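Porin (Rhodobacter blasticus, PDB 3PRN) forms, as a homotrimer, outer-membrane channels that let small hydrophilic solutes up to about 0.6 kDa diffuse through passively. Local coordinates at residues A[26-37]-A[49-57]; A[63-71]-A[115-123]. The protein carries 1 engineered substitution. All coordinates share one frame; numbering follows the deposited sequence.

How the contacts relate
Contact 1 lies in the wall of the 16-stranded antiparallel barrel and contact 2 sets a loop against the same side, their centres 10 Å apart. Contact 1 is a hairpin of that wall; contact 2 brings the long loop between strands 78-83 and 131-138 against the chain that leads into the next strand, 70-75. Among the joints between them are a salt bridge from Lys-120 NZ to Asp-56 OD2 (2.6 Å), a probable hydrogen bond from Lys-50 N to Gln-70 O (2.9 Å), and packing of Thr-64 OG1 on Trp-55 CB (3.3 Å). The magnesium ion sits in contact 1, about 8 Å from the side chain of Lys-120, and both contacts touch the third subunit.

Contact 1 of 2, residues A[26-37]-A[49-57]; sequences IISSRLRINIVG and AKLRMQWDD. With MG (magnesium ion), chain B.
Ile-35, Met-53 and Asp-57 are the residues most buried by this antiparallel hairpin, two in mid-strand and one at its end. Ile-35 N donates to Leu-51 O at 2.8 Å, and Met-53 pairs with Ile-33 in the same hydrogen-bonded manner. On this face CD1 of Ile-35 comes within 4.4 Å of Met-53 SD, a loose apolar contact; Met-53 also packs on Met-53 of the third subunit, which marks the face as trimer interface. The reverse face is mostly polar and carries the arginines, consistent with the inner, channel-lining side of a porin barrel: the guanidinium groups of Arg-32 and Arg-52 lie flat on each other, centres 3.6 Å apart and planes 11° apart. Gln-54 OE1 takes both NE and NH2 of Arg-32 from one side of its amide plane, and Asn-34 OD1 meets Arg-52 NE at 2.7 Å, close to the guanidinium plane. At the far end the carboxylate of Asp-57, its CG set between backbone N and carbonyl carbon (chi1 67°), turns OD1 to magnesium at 2.1 Å. Ser-29 N reaches Asp-57 OD1 from above the carboxylate plane at 2.9 Å, which helps hold its rotation. Ser-28 OG, itself bonded to Glu-103, binds the ion, as do three waters. Strand 2-15 continues the sheet beside strand 25-39 through backbone bonds such as Arg-32 with Tyr-7, while strand 70-75 borders strand 46-56.

Contact 2 of 2, residues A[63-71]-A[115-123]; sequences GTAGNAAQF and FAYNSKYDA. With C8E ((hydroxyethyloxy)tri(ethyloxy)octane), chain C; C8E ((hydroxyethyloxy)tri(ethyloxy)octane), chain D.
Asn-67 inserts its side chain between the backbone and Tyr-117 of segment 115-123, part of the long loop L3 that in general porins folds into the barrel and narrows the channel. Asn-67 CB lies 3.5 Å from Ser-119 O. With CG between the backbone N and the carbonyl carbon (chi1 63°), the amide is carried over to the loop, and Asn-67 CG comes to 3.7 Å from Asn-118 O. The two ends of the amide then divide the work. OD1 turns back to the barrel wall and accepts from Arg-52 N, whereas Asn-67 ND2 spends both its protons on L3: one on Asn-118 O at 2.8 Å, in the carbonyl plane, and one on Tyr-117 OH at 3.0 Å with an N-H...O angle of 163°. One flat group thus ties strand 46-56 to the loop. Its plane stands 77° from the phenol ring, as the Gln-70 amide also does, nearly, with Gln-70 NE2 placed 3.6 Å from Tyr-117 CE1 and bonded to Asn-84 O. Farther along, Tyr-121 CD2 packs on Ala-65 CB at 4.3 Å, and one face of the Tyr-121 ring receives C4 of a detergent molecule, offset toward the rim. Back at Tyr-117, the hydroxyl OH that accepts from Asn-67 donates to a water at 2.6 Å, and that water in turn donates to Ala-68 O.

Contact 1 of 2, residues A[26-37]-A[49-57]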
loop_
_atom_site.group_PDB
_atom_site.type_symbol
_atom_site.label_atom_id
_atom_site.label_comp_id
_atom_site.label_asym_id
_atom_site.label_seq_id
_atom_site.Cartn_x
_atom_site.Cartn_y
_atom_site.Cartn_z
ATOM N N ILE A 26 10.775 1.146 -25.799
ATOM C CA ILE A 26 11.076 1.301 -24.371
ATOM C C ILE A 26 10.941 -0.065 -23.634
ATOM O O ILE A 26 10.421 -1.008 -24.210
ATOM C CB ILE A 26 10.133 2.287 -23.658
ATOM C CG1 ILE A 26 8.701 1.767 -23.717
ATOM C CG2 ILE A 26 10.306 3.688 -24.212
ATOM C CD1 ILE A 26 7.724 2.572 -22.898
ATOM N N ILE A 27 11.411 -0.126 -22.396
ATOM C CA ILE A 27 11.168 -1.325 -21.562
ATOM C C ILE A 27 9.889 -1.099 -20.794
ATOM O O ILE A 27 9.820 -0.177 -19.936
ATOM C CB ILE A 27 12.303 -1.634 -20.594
ATOM C CG1 ILE A 27 13.473 -2.150 -21.492
ATOM C CG2 ILE A 27 11.973 -2.696 -19.554
ATOM C CD1 ILE A 27 14.794 -2.044 -20.761
ATOM N N SER A 28 8.837 -1.812 -21.146
ATOM C CA SER A 28 7.544 -1.613 -20.514
ATOM C C SER A 28 7.332 -2.757 -19.513
ATOM O O SER A 28 7.466 -3.924 -19.891
ATOM C CB SER A 28 6.423 -1.619 -21.558
ATOM O OG SER A 28 5.153 -1.605 -20.945
ATOM N N SER A 29 6.845 -2.401 -18.328
ATOM C CA SER A 29 6.681 -3.434 -17.301
ATOM C C SER A 29 5.555 -3.089 -16.352
ATOM O O SER A 29 5.104 -1.939 -16.298
ATOM C CB SER A 29 8.021 -3.583 -16.552
ATOM O OG SER A 29 8.369 -2.372 -15.957
ATOM N N ARG A 30 5.084 -4.121 -15.642
ATOM C CA ARG A 30 3.930 -3.906 -14.744
ATOM C C ARG A 30 4.069 -4.865 -13.552
ATOM O O ARG A 30 4.432 -6.023 -13.738
ATOM C CB ARG A 30 2.634 -4.224 -15.494
ATOM C CG ARG A 30 1.409 -4.350 -14.555
ATOM C CD ARG A 30 0.134 -4.640 -15.302
ATOM N NE ARG A 30 -0.276 -3.544 -16.156
ATOM C CZ ARG A 30 -1.399 -3.567 -16.908
ATOM N NH1 ARG A 30 -2.220 -4.597 -16.911
ATOM N NH2 ARG A 30 -1.631 -2.493 -17.648
ATOM N N LEU A 31 3.754 -4.385 -12.363
ATOM C CA LEU A 31 3.663 -5.273 -11.208
ATOM C C LEU A 31 2.211 -5.190 -10.697
ATOM O O LEU A 31 1.742 -4.039 -10.462
ATOM C CB LEU A 31 4.651 -4.899 -10.126
ATOM C CG LEU A 31 4.402 -5.582 -8.762
ATOM C CD1 LEU A 31 4.579 -7.080 -8.932
ATOM C CD2 LEU A 31 5.395 -5.061 -7.741
ATOM N N ARG A 32 1.497 -6.303 -10.591
ATOM C CA ARG A 32 0.144 -6.259 -10.064
ATOM C C ARG A 32 0.058 -7.165 -8.814
ATOM O O ARG A 32 0.421 -8.365 -8.861
ATOM C CB ARG A 32 -0.910 -6.734 -11.107
ATOM C CG ARG A 32 -2.317 -6.801 -10.467
ATOM C CD ARG A 32 -3.312 -7.396 -11.512
ATOM N NE ARG A 32 -3.631 -6.362 -12.495
ATOM C CZ ARG A 32 -4.446 -6.501 -13.542
ATOM N NH1 ARG A 32 -5.089 -7.663 -13.774
ATOM N NH2 ARG A 32 -4.638 -5.461 -14.361
ATOM N N ILE A 33 -0.441 -6.605 -7.699
ATOM C CA ILE A 33 -0.704 -7.379 -6.510
ATOM C C ILE A 33 -2.180 -7.256 -6.150
ATOM O O ILE A 33 -2.654 -6.124 -5.991
ATOM C CB ILE A 33 0.133 -6.886 -5.303
ATOM C CG1 ILE A 33 1.627 -7.143 -5.502
ATOM C CG2 ILE A 33 -0.245 -7.582 -3.993
ATOM C CD1 ILE A 33 2.507 -6.174 -4.722
ATOM N N ASN A 34 -2.875 -8.374 -5.950
ATOM C CA ASN A 34 -4.273 -8.332 -5.517
ATOM C C ASN A 34 -4.314 -8.799 -4.036
ATOM O O ASN A 34 -3.687 -9.831 -3.683
ATOM C CB ASN A 34 -5.132 -9.284 -6.342
ATOM C CG ASN A 34 -5.177 -8.931 -7.827
ATOM O OD1 ASN A 34 -5.529 -7.806 -8.194
ATOM N ND2 ASN A 34 -4.843 -9.913 -8.653
ATOM N N ILE A 35 -5.058 -8.084 -3.232
ATOM C CA ILE A 35 -5.198 -8.466 -1.813
ATOM C C ILE A 35 -6.681 -8.814 -1.675
ATOM O O ILE A 35 -7.530 -7.948 -1.943
ATOM C CB ILE A 35 -4.845 -7.268 -0.932
ATOM C CG1 ILE A 35 -3.428 -6.804 -1.314
ATOM C CG2 ILE A 35 -5.002 -7.635 0.529
ATOM C CD1 ILE A 35 -3.023 -5.639 -0.444
ATOM N N VAL A 36 -6.958 -10.054 -1.309
ATOM C CA VAL A 36 -8.353 -10.497 -1.201
ATOM C C VAL A 36 -8.659 -11.010 0.191
ATOM O O VAL A 36 -7.955 -11.883 0.724
ATOM C CB VAL A 36 -8.524 -11.663 -2.221
ATOM C CG1 VAL A 36 -9.963 -12.191 -2.192
ATOM C CG2 VAL A 36 -8.174 -11.153 -3.610
ATOM N N GLY A 37 -9.666 -10.462 0.859
ATOM C CA GLY A 37 -10.054 -10.920 2.200
ATOM C C GLY A 37 -11.396 -11.673 1.993
ATOM O O GLY A 37 -12.286 -11.162 1.278
ATOM N N ALA A 49 -13.735 -9.120 -0.050
ATOM C CA ALA A 49 -13.352 -7.739 -0.310
ATOM C C ALA A 49 -12.027 -7.816 -1.089
ATOM O O ALA A 49 -11.240 -8.746 -0.843
ATOM C CB ALA A 49 -13.263 -6.838 0.893
ATOM N N LYS A 50 -11.794 -6.931 -2.056
ATOM C CA LYS A 50 -10.517 -6.951 -2.729
ATOM C C LYS A 50 -9.983 -5.531 -2.966
ATOM O O LYS A 50 -10.724 -4.557 -3.189
ATOM C CB LYS A 50 -10.623 -7.733 -3.999
ATOM C CG LYS A 50 -10.465 -6.970 -5.308
ATOM C CD LYS A 50 -10.068 -7.912 -6.463
ATOM C CE LYS A 50 -10.865 -7.683 -7.750
ATOM N NZ LYS A 50 -10.597 -8.693 -8.790
ATOM N N LEU A 51 -8.664 -5.484 -2.909
ATOM C CA LEU A 51 -7.925 -4.254 -3.149
ATOM C C LEU A 51 -6.817 -4.616 -4.176
ATOM O O LEU A 51 -6.243 -5.732 -4.084
ATOM C CB LEU A 51 -7.308 -3.726 -1.871
ATOM C CG LEU A 51 -6.676 -2.353 -1.910
ATOM C CD1 LEU A 51 -7.728 -1.264 -2.087
ATOM C CD2 LEU A 51 -5.888 -2.080 -0.641
ATOM N N ARG A 52 -6.465 -3.711 -5.074
ATOM C CA ARG A 52 -5.355 -3.932 -6.003
ATOM C C ARG A 52 -4.268 -2.849 -5.844
ATOM O O ARG A 52 -4.565 -1.642 -5.645
ATOM C CB ARG A 52 -5.861 -3.882 -7.461
ATOM C CG ARG A 52 -4.815 -4.051 -8.549
ATOM C CD ARG A 52 -5.465 -4.360 -9.910
ATOM N NE ARG A 52 -6.110 -5.732 -9.843
ATOM C CZ ARG A 52 -6.836 -6.204 -10.856
ATOM N NH1 ARG A 52 -7.020 -5.467 -11.991
ATOM N NH2 ARG A 52 -7.361 -7.416 -10.815
ATOM N N MET A 53 -3.006 -3.229 -5.941
ATOM C CA MET A 53 -1.857 -2.334 -5.947
ATOM C C MET A 53 -1.132 -2.670 -7.268
ATOM O O MET A 53 -0.688 -3.780 -7.495
ATOM C CB MET A 53 -0.880 -2.539 -4.778
ATOM C CG MET A 53 -1.595 -2.101 -3.458
ATOM S SD MET A 53 -0.427 -2.438 -2.055
ATOM C CE MET A 53 0.560 -0.953 -2.233
ATOM N N GLN A 54 -1.222 -1.737 -8.240
ATOM C CA GLN A 54 -0.603 -1.965 -9.525
ATOM C C GLN A 54 0.322 -0.809 -9.893
ATOM O O GLN A 54 -0.099 0.337 -9.745
ATOM C CB GLN A 54 -1.655 -2.090 -10.617
ATOM C CG GLN A 54 -1.081 -2.436 -12.008
ATOM C CD GLN A 54 -2.243 -2.650 -12.974
ATOM O OE1 GLN A 54 -3.045 -3.581 -12.704
ATOM N NE2 GLN A 54 -2.355 -1.853 -14.024
ATOM N N TRP A 55 1.511 -1.160 -10.363
ATOM C CA TRP A 55 2.472 -0.180 -10.823
ATOM C C TRP A 55 2.749 -0.474 -12.317
ATOM O O TRP A 55 2.906 -1.647 -12.719
ATOM C CB TRP A 55 3.804 -0.314 -10.011
ATOM C CG TRP A 55 4.865 0.621 -10.565
ATOM C CD1 TRP A 55 5.057 1.940 -10.244
ATOM C CD2 TRP A 55 5.872 0.284 -11.538
ATOM N NE1 TRP A 55 6.119 2.434 -10.942
ATOM C CE2 TRP A 55 6.635 1.460 -11.763
ATOM C CE3 TRP A 55 6.165 -0.859 -12.280
ATOM C CZ2 TRP A 55 7.676 1.508 -12.696
ATOM C CZ3 TRP A 55 7.211 -0.832 -13.192
ATOM C CH2 TRP A 55 7.968 0.379 -13.395
ATOM N N ASP A 56 2.824 0.571 -13.109
ATOM C CA ASP A 56 3.236 0.509 -14.501
ATOM C C ASP A 56 4.398 1.474 -14.763
ATOM O O ASP A 56 4.492 2.527 -14.156
ATOM C CB ASP A 56 2.050 0.883 -15.441
ATOM C CG ASP A 56 0.991 -0.246 -15.447
ATOM O OD1 ASP A 56 1.116 -1.138 -16.288
ATOM O OD2 ASP A 56 0.040 -0.186 -14.644
ATOM N N ASP A 57 5.274 1.118 -15.700
ATOM C CA ASP A 57 6.361 2.041 -16.063
ATOM C C ASP A 57 5.711 3.356 -16.510
ATOM O O ASP A 57 4.650 3.392 -17.159
ATOM C CB ASP A 57 7.282 1.441 -17.141
ATOM C CG ASP A 57 6.506 1.297 -18.434
ATOM O OD1 ASP A 57 5.808 0.266 -18.585
ATOM O OD2 ASP A 57 6.543 2.232 -19.266
HETATM MG MG MG B . 4.252 -0.030 -19.986
HETATM O O HOH W 1 2.964 -1.360 -18.308
HETATM O O HOH W 2 2.859 1.764 -18.960
HETATM O O HOH W 3 4.874 1.731 -21.327
#

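Contact 2 of 2, residues A[63-71]-A[115-123]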
loop_
_atom_site.group_PDB
_atom_site.type_symbol
_atom_site.label_atom_id
_atom_site.label_comp_id
_atom_site.label_asym_id
_atom_site.label_seq_id
_atom_site.Cartn_x
_atom_site.Cartn_y
_atom_site.Cartn_z
ATOM N N GLY A 63 5.673 5.712 -7.738
ATOM C CA GLY A 63 5.091 5.113 -6.547
ATOM C C GLY A 63 3.869 4.226 -6.865
ATOM O O GLY A 63 3.400 4.199 -8.010
ATOM N N THR A 64 3.437 3.502 -5.849
ATOM C CA THR A 64 2.309 2.587 -6.055
ATOM C C THR A 64 1.336 2.777 -4.877
ATOM O O THR A 64 1.822 2.857 -3.707
ATOM C CB THR A 64 2.824 1.123 -5.993
ATOM O OG1 THR A 64 3.910 0.991 -6.932
ATOM C CG2 THR A 64 1.768 0.070 -6.404
ATOM N N ALA A 65 0.077 2.711 -5.174
ATOM C CA ALA A 65 -0.962 2.857 -4.158
ATOM C C ALA A 65 -2.084 1.828 -4.434
ATOM O O ALA A 65 -1.979 1.118 -5.424
ATOM C CB ALA A 65 -1.540 4.269 -4.167
ATOM N N GLY A 66 -3.004 1.766 -3.489
ATOM C CA GLY A 66 -4.134 0.845 -3.680
ATOM C C GLY A 66 -5.220 1.647 -4.464
ATOM O O GLY A 66 -5.202 2.889 -4.519
ATOM N N ASN A 67 -6.147 0.896 -5.032
ATOM C CA ASN A 67 -7.296 1.454 -5.759
ATOM C C ASN A 67 -8.504 1.559 -4.794
ATOM O O ASN A 67 -8.318 1.479 -3.554
ATOM C CB ASN A 67 -7.620 0.649 -7.008
ATOM C CG ASN A 67 -8.044 -0.763 -6.750
ATOM O OD1 ASN A 67 -7.901 -1.250 -5.617
ATOM N ND2 ASN A 67 -8.546 -1.483 -7.737
ATOM N N ALA A 68 -9.733 1.709 -5.339
ATOM C CA ALA A 68 -10.914 1.759 -4.439
ATOM C C ALA A 68 -11.436 0.325 -4.310
ATOM O O ALA A 68 -11.241 -0.530 -5.214
ATOM C CB ALA A 68 -11.963 2.655 -5.103
ATOM N N ALA A 69 -12.026 -0.007 -3.154
ATOM C CA ALA A 69 -12.375 -1.374 -2.817
ATOM C C ALA A 69 -13.593 -1.894 -3.577
ATOM O O ALA A 69 -14.451 -1.127 -4.028
ATOM C CB ALA A 69 -12.800 -1.445 -1.307
ATOM N N GLN A 70 -13.608 -3.205 -3.669
ATOM C CA GLN A 70 -14.720 -3.967 -4.235
ATOM C C GLN A 70 -15.168 -4.950 -3.127
ATOM O O GLN A 70 -14.285 -5.574 -2.492
ATOM C CB GLN A 70 -14.280 -4.726 -5.484
ATOM C CG GLN A 70 -15.419 -5.550 -6.088
ATOM C CD GLN A 70 -14.959 -6.502 -7.187
ATOM O OE1 GLN A 70 -14.930 -7.713 -6.976
ATOM N NE2 GLN A 70 -14.598 -6.024 -8.362
ATOM N N PHE A 71 -16.458 -5.162 -2.924
ATOM C CA PHE A 71 -17.029 -6.057 -1.960
ATOM C C PHE A 71 -18.001 -7.016 -2.669
ATOM O O PHE A 71 -18.691 -6.609 -3.593
ATOM C CB PHE A 71 -17.831 -5.366 -0.841
ATOM C CG PHE A 71 -17.077 -4.218 -0.218
ATOM C CD1 PHE A 71 -17.102 -2.975 -0.812
ATOM C CD2 PHE A 71 -16.299 -4.418 0.918
ATOM C CE1 PHE A 71 -16.370 -1.887 -0.285
ATOM C CE2 PHE A 71 -15.612 -3.317 1.479
ATOM C CZ PHE A 71 -15.645 -2.067 0.867
ATOM N N PHE A 115 -17.434 1.925 -18.750
ATOM C CA PHE A 115 -16.812 1.722 -17.434
ATOM C C PHE A 115 -16.309 0.280 -17.298
ATOM O O PHE A 115 -16.851 -0.677 -17.856
ATOM C CB PHE A 115 -17.830 1.998 -16.325
ATOM C CG PHE A 115 -18.174 3.452 -16.188
ATOM C CD1 PHE A 115 -17.155 4.405 -16.275
ATOM C CD2 PHE A 115 -19.479 3.839 -15.968
ATOM C CE1 PHE A 115 -17.454 5.746 -16.154
ATOM C CE2 PHE A 115 -19.767 5.187 -15.844
ATOM C CZ PHE A 115 -18.776 6.122 -15.919
ATOM N N ALA A 116 -15.260 0.157 -16.473
ATOM C CA ALA A 116 -14.733 -1.209 -16.199
ATOM C C ALA A 116 -14.068 -1.131 -14.825
ATOM O O ALA A 116 -13.782 -0.010 -14.353
ATOM C CB ALA A 116 -13.724 -1.592 -17.282
ATOM N N TYR A 117 -13.700 -2.267 -14.247
ATOM C CA TYR A 117 -12.979 -2.208 -12.968
ATOM C C TYR A 117 -11.792 -1.233 -13.014
ATOM O O TYR A 117 -10.969 -1.321 -13.923
ATOM C CB TYR A 117 -12.423 -3.619 -12.691
ATOM C CG TYR A 117 -11.716 -3.773 -11.361
ATOM C CD1 TYR A 117 -12.403 -3.770 -10.170
ATOM C CD2 TYR A 117 -10.330 -3.907 -11.338
ATOM C CE1 TYR A 117 -11.730 -3.924 -8.941
ATOM C CE2 TYR A 117 -9.645 -4.077 -10.119
ATOM C CZ TYR A 117 -10.347 -4.091 -8.944
ATOM O OH TYR A 117 -9.670 -4.237 -7.741
ATOM N N ASN A 118 -11.656 -0.371 -12.011
ATOM C CA ASN A 118 -10.551 0.624 -12.059
ATOM C C ASN A 118 -9.357 0.064 -11.303
ATOM O O ASN A 118 -9.453 -0.117 -10.057
ATOM C CB ASN A 118 -11.012 1.945 -11.414
ATOM C CG ASN A 118 -12.210 2.508 -12.200
ATOM O OD1 ASN A 118 -12.107 2.673 -13.408
ATOM N ND2 ASN A 118 -13.290 2.811 -11.508
ATOM N N SER A 119 -8.277 -0.217 -12.002
ATOM C CA SER A 119 -7.136 -0.836 -11.351
ATOM C C SER A 119 -6.338 0.086 -10.452
ATOM O O SER A 119 -5.602 -0.473 -9.607
ATOM C CB SER A 119 -6.172 -1.467 -12.368
ATOM O OG SER A 119 -6.721 -2.644 -12.907
ATOM N N LYS A 120 -6.444 1.388 -10.604
ATOM C CA LYS A 120 -5.646 2.333 -9.881
ATOM C C LYS A 120 -6.443 3.527 -9.370
ATOM O O LYS A 120 -7.605 3.646 -9.783
ATOM C CB LYS A 120 -4.627 2.960 -10.882
ATOM C CG LYS A 120 -3.614 1.883 -11.308
ATOM C CD LYS A 120 -2.538 2.565 -12.151
ATOM C CE LYS A 120 -1.508 1.545 -12.579
ATOM N NZ LYS A 120 -0.520 2.102 -13.529
ATOM N N TYR A 121 -5.817 4.374 -8.587
ATOM C CA TYR A 121 -6.435 5.591 -8.084
ATOM C C TYR A 121 -6.597 6.539 -9.303
ATOM O O TYR A 121 -6.027 6.281 -10.379
ATOM C CB TYR A 121 -5.529 6.210 -7.018
ATOM C CG TYR A 121 -4.271 6.870 -7.611
ATOM C CD1 TYR A 121 -4.256 8.190 -8.064
ATOM C CD2 TYR A 121 -3.105 6.141 -7.704
ATOM C CE1 TYR A 121 -3.108 8.789 -8.561
ATOM C CE2 TYR A 121 -1.943 6.696 -8.214
ATOM C CZ TYR A 121 -1.946 8.018 -8.631
ATOM O OH TYR A 121 -0.767 8.537 -9.167
ATOM N N ASP A 122 -7.371 7.583 -9.175
ATOM C CA ASP A 122 -7.500 8.573 -10.280
ATOM C C ASP A 122 -7.213 9.966 -9.722
ATOM O O ASP A 122 -8.021 10.439 -8.930
ATOM C CB ASP A 122 -8.912 8.558 -10.850
ATOM C CG ASP A 122 -9.072 9.604 -11.966
ATOM O OD1 ASP A 122 -8.298 10.556 -12.119
ATOM O OD2 ASP A 122 -10.030 9.442 -12.739
ATOM N N ALA A 123 -6.101 10.593 -10.097
ATOM C CA ALA A 123 -5.755 11.891 -9.489
ATOM C C ALA A 123 -6.709 13.016 -9.886
ATOM O O ALA A 123 -6.754 13.986 -9.128
ATOM C CB ALA A 123 -4.309 12.308 -9.848
HETATM C C1 C8E C . -4.497 7.922 -1.680
HETATM C C2 C8E C . -3.717 7.127 -2.619
HETATM C C3 C8E C . -2.608 7.889 -3.195
HETATM C C4 C8E C . -3.097 8.379 -4.483
HETATM C C5 C8E C . -2.954 9.860 -4.379
HETATM C C6 C8E C . -2.007 10.330 -5.335
HETATM C C7 C8E C . -2.461 11.683 -5.487
HETATM C C8 C8E C . -1.514 12.452 -6.314
HETATM O O9 C8E C . -2.015 13.557 -7.087
HETATM C C10 C8E C . -2.186 14.768 -6.372
HETATM C C11 C8E C . -2.671 15.800 -7.362
HETATM O O12 C8E C . -1.772 15.953 -8.505
HETATM C C13 C8E C . -2.040 15.202 -9.745
HETATM C C14 C8E C . -1.140 14.023 -10.228
HETATM O O15 C8E C . -0.775 13.604 -11.588
HETATM C C16 C8E C . -1.452 12.400 -12.003
HETATM C C17 C8E C . -1.106 11.070 -11.319
HETATM O O18 C8E C . -1.512 9.760 -11.654
HETATM C C19 C8E C . -1.347 9.216 -12.986
HETATM C C20 C8E C . -0.525 7.812 -13.089
HETATM O O21 C8E C . 0.650 8.016 -13.889
HETATM C C1 C8E D . 1.222 6.963 -5.985
HETATM C C2 C8E D . 1.837 6.800 -4.674
HETATM C C3 C8E D . 1.527 7.914 -3.778
HETATM C C4 C8E D . 2.670 8.821 -3.868
HETATM C C5 C8E D . 2.070 10.111 -4.313
HETATM C C6 C8E D . 2.236 11.104 -3.303
HETATM C C7 C8E D . 2.179 12.289 -4.110
HETATM C C8 C8E D . 2.151 13.490 -3.257
HETATM O O9 C8E D . 2.697 14.715 -3.775
HETATM C C10 C8E D . 1.837 15.450 -4.628
HETATM C C11 C8E D . 2.573 16.707 -5.023
HETATM O O12 C8E D . 3.011 17.491 -3.869
HETATM C C13 C8E D . 4.379 17.316 -3.349
HETATM C C14 C8E D . 4.679 16.636 -1.977
HETATM O O15 C8E D . 5.730 16.916 -0.989
HETATM C C16 C8E D . 6.767 15.912 -0.977
HETATM C C17 C8E D . 6.437 14.499 -0.476
HETATM O O18 C8E D . 7.306 13.414 -0.226
HETATM C C19 C8E D . 8.472 13.536 0.624
HETATM C C20 C8E D . 8.568 12.480 1.862
HETATM O O21 C8E D . 8.574 13.208 3.099
HETATM O O HOH W 4 -3.403 0.066 -7.850
HETATM O O HOH W 5 -3.449 2.876 -7.591
HETATM O O HOH W 6 -10.939 -3.303 -5.635
HETATM O O HOH W 7 -9.928 3.310 -7.939
#